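Local coordinates for GGDEF and EAL domain-containing protein (Vibrio cholerae O1 str. 2010EL-1786, PDB 6PWK) that binds cyclic di-GMP as a receptor and takes part in the control of large adhesins, cell adhesion and biofilm formation, at the interface of chains A and B. Residues are numbered along the deposited sequence; one frame, centred on the assembly and turned at random. Chains: chain A/B, GGDEF and EAL domain-containing protein.

The interface of chains A and B. Residues chain A 13-14, 16-18, 29; chain B 13, 16-17.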
loop_
_atom_site.group_PDB
_atom_site.type_symbol
_atom_site.label_atom_id
_atom_site.label_comp_id
_atom_site.label_asym_id
_atom_site.label_seq_id
_atom_site.Cartn_x
_atom_site.Cartn_y
_atom_site.Cartn_z
ATOM N N LEU A 13 -4.702 -24.020 -23.053
ATOM C CA LEU A 13 -3.688 -23.004 -23.313
ATOM C C LEU A 13 -4.330 -21.692 -23.743
ATOM O O LEU A 13 -3.893 -20.612 -23.328
ATOM C CB LEU A 13 -2.709 -23.495 -24.379
ATOM C CG LEU A 13 -1.309 -23.882 -23.901
ATOM C CD1 LEU A 13 -1.386 -24.895 -22.770
ATOM C CD2 LEU A 13 -0.488 -24.428 -25.059
ATOM N N ARG A 14 -5.372 -21.770 -24.574
ATOM C CA ARG A 14 -6.069 -20.565 -25.009
ATOM C C ARG A 14 -6.726 -19.850 -23.836
ATOM O O ARG A 14 -6.685 -18.616 -23.750
ATOM C CB ARG A 14 -7.109 -20.917 -26.073
ATOM C CG ARG A 14 -7.942 -19.738 -26.539
ATOM C CD ARG A 14 -8.967 -20.167 -27.571
ATOM N NE ARG A 14 -8.350 -20.931 -28.651
ATOM C CZ ARG A 14 -7.621 -20.391 -29.621
ATOM N NH1 ARG A 14 -7.413 -19.081 -29.644
ATOM N NH2 ARG A 14 -7.097 -21.159 -30.566
ATOM N N ARG A 16 -5.824 -20.177 -20.637
ATOM C CA ARG A 16 -4.779 -19.698 -19.740
ATOM C C ARG A 16 -4.209 -18.374 -20.225
ATOM O O ARG A 16 -3.906 -17.487 -19.419
ATOM C CB ARG A 16 -3.672 -20.746 -19.615
ATOM C CG ARG A 16 -2.473 -20.291 -18.794
ATOM C CD ARG A 16 -2.870 -19.976 -17.362
ATOM N NE ARG A 16 -3.406 -21.150 -16.679
ATOM C CZ ARG A 16 -3.884 -21.141 -15.439
ATOM N NH1 ARG A 16 -3.897 -20.016 -14.737
ATOM N NH2 ARG A 16 -4.351 -22.259 -14.900
ATOM N N ALA A 17 -4.074 -18.216 -21.541
ATOM C CA ALA A 17 -3.449 -17.017 -22.085
ATOM C C ALA A 17 -4.400 -15.826 -22.087
ATOM O O ALA A 17 -3.974 -14.693 -21.836
ATOM C CB ALA A 17 -2.937 -17.293 -23.499
ATOM N N TYR A 18 -5.688 -16.057 -22.357
ATOM C CA TYR A 18 -6.620 -14.970 -22.632
ATOM C C TYR A 18 -7.814 -14.886 -21.690
ATOM O O TYR A 18 -8.587 -13.928 -21.800
ATOM C CB TYR A 18 -7.141 -15.071 -24.072
ATOM C CG TYR A 18 -6.079 -14.874 -25.130
ATOM C CD1 TYR A 18 -5.077 -13.924 -24.963
ATOM C CD2 TYR A 18 -6.071 -15.638 -26.289
ATOM C CE1 TYR A 18 -4.103 -13.741 -25.927
ATOM C CE2 TYR A 18 -5.101 -15.462 -27.256
ATOM C CZ TYR A 18 -4.118 -14.511 -27.069
ATOM O OH TYR A 18 -3.149 -14.330 -28.029
ATOM N N ALA A 29 -4.769 -9.059 -21.860
ATOM C CA ALA A 29 -4.168 -9.373 -23.152
ATOM C C ALA A 29 -5.233 -9.678 -24.198
ATOM O O ALA A 29 -5.085 -9.312 -25.370
ATOM C CB ALA A 29 -3.201 -10.549 -23.010
ATOM N N LEU B 13 0.494 -19.744 -28.474
ATOM C CA LEU B 13 -0.423 -19.906 -27.348
ATOM C C LEU B 13 0.339 -20.251 -26.075
ATOM O O LEU B 13 0.074 -19.690 -25.005
ATOM C CB LEU B 13 -1.459 -20.987 -27.659
ATOM C CG LEU B 13 -2.799 -20.541 -28.246
ATOM C CD1 LEU B 13 -3.765 -21.715 -28.318
ATOM C CD2 LEU B 13 -3.394 -19.405 -27.427
ATOM N N ARG B 16 2.128 -17.015 -24.909
ATOM C CA ARG B 16 1.274 -16.071 -24.193
ATOM C C ARG B 16 0.911 -16.582 -22.806
ATOM O O ARG B 16 0.741 -15.786 -21.876
ATOM C CB ARG B 16 0.003 -15.796 -24.995
ATOM C CG ARG B 16 0.242 -15.423 -26.447
ATOM C CD ARG B 16 1.093 -14.175 -26.562
ATOM N NE ARG B 16 0.424 -13.015 -25.985
ATOM C CZ ARG B 16 -0.503 -12.301 -26.614
ATOM N NH1 ARG B 16 -0.877 -12.633 -27.843
ATOM N NH2 ARG B 16 -1.060 -11.259 -26.013
ATOM N N ALA B 17 0.798 -17.900 -22.646
ATOM C CA ALA B 17 0.317 -18.452 -21.387
ATOM C C ALA B 17 1.431 -18.586 -20.358
ATOM O O ALA B 17 1.196 -18.389 -19.161
ATOM C CB ALA B 17 -0.344 -19.810 -21.634
#
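B:Arg16 reaches across to A:Ala17, A:Tyr18 and A:Ala29 near the C-terminal ends of helices 3-18 of the two chains, which probably belong to the S helix of each and run parallel in a coiled-coil-like pair, probably the dimer contact. Its chain begins against the partner helix, with CB of B:Arg16 3.6 Å from the methyl CB of A:Ala17. CG of B:Arg16, turned anti to the carbonyl carbon (chi1 -50°), heads towards the phenol of A:Tyr18 and lies 3.9 Å from OH of A:Tyr18; in A:Arg16 CG is instead anti to the backbone N (chi1 175°). Further bends at chi2 and chi3 swing the guanidinium round the tip of the tyrosine, where CZ of B:Arg16 lies 3.6 Å from OH of A:Tyr18. NH1 of B:Arg16 meets the phenol at the rim of the ring and in its plane, 2.8 Å from OH of A:Tyr18, a distance suited to a hydrogen bond with the oxygen as acceptor. Ring and guanidinium stand nearly upright to each other, 80° apart, and CE1 of A:Tyr18 sits over one guanidinium face, displaced towards its rim. The other terminal nitrogen, NH2, ends beside the methyl of A:Ala29. B:Arg16 thus touches both the partner's helix 3-18 and its helix 28-41, bridging the two in this copy.

Within chain A, the methyl of A:Ala17 lies over the centre of one face of the A:Tyr18 ring. Towards the N-terminus, CD2 of B:Leu13 packs 3.8 Å from CA of A:Arg14, while CD1 faces the guanidinium near its rim. At position 17 the small side chains probably allow close packing: the methyl CB of A:Ala17 is 4.0 Å from CA of B:Ala17, whose own CB rests 3.6 Å from CG of A:Arg16.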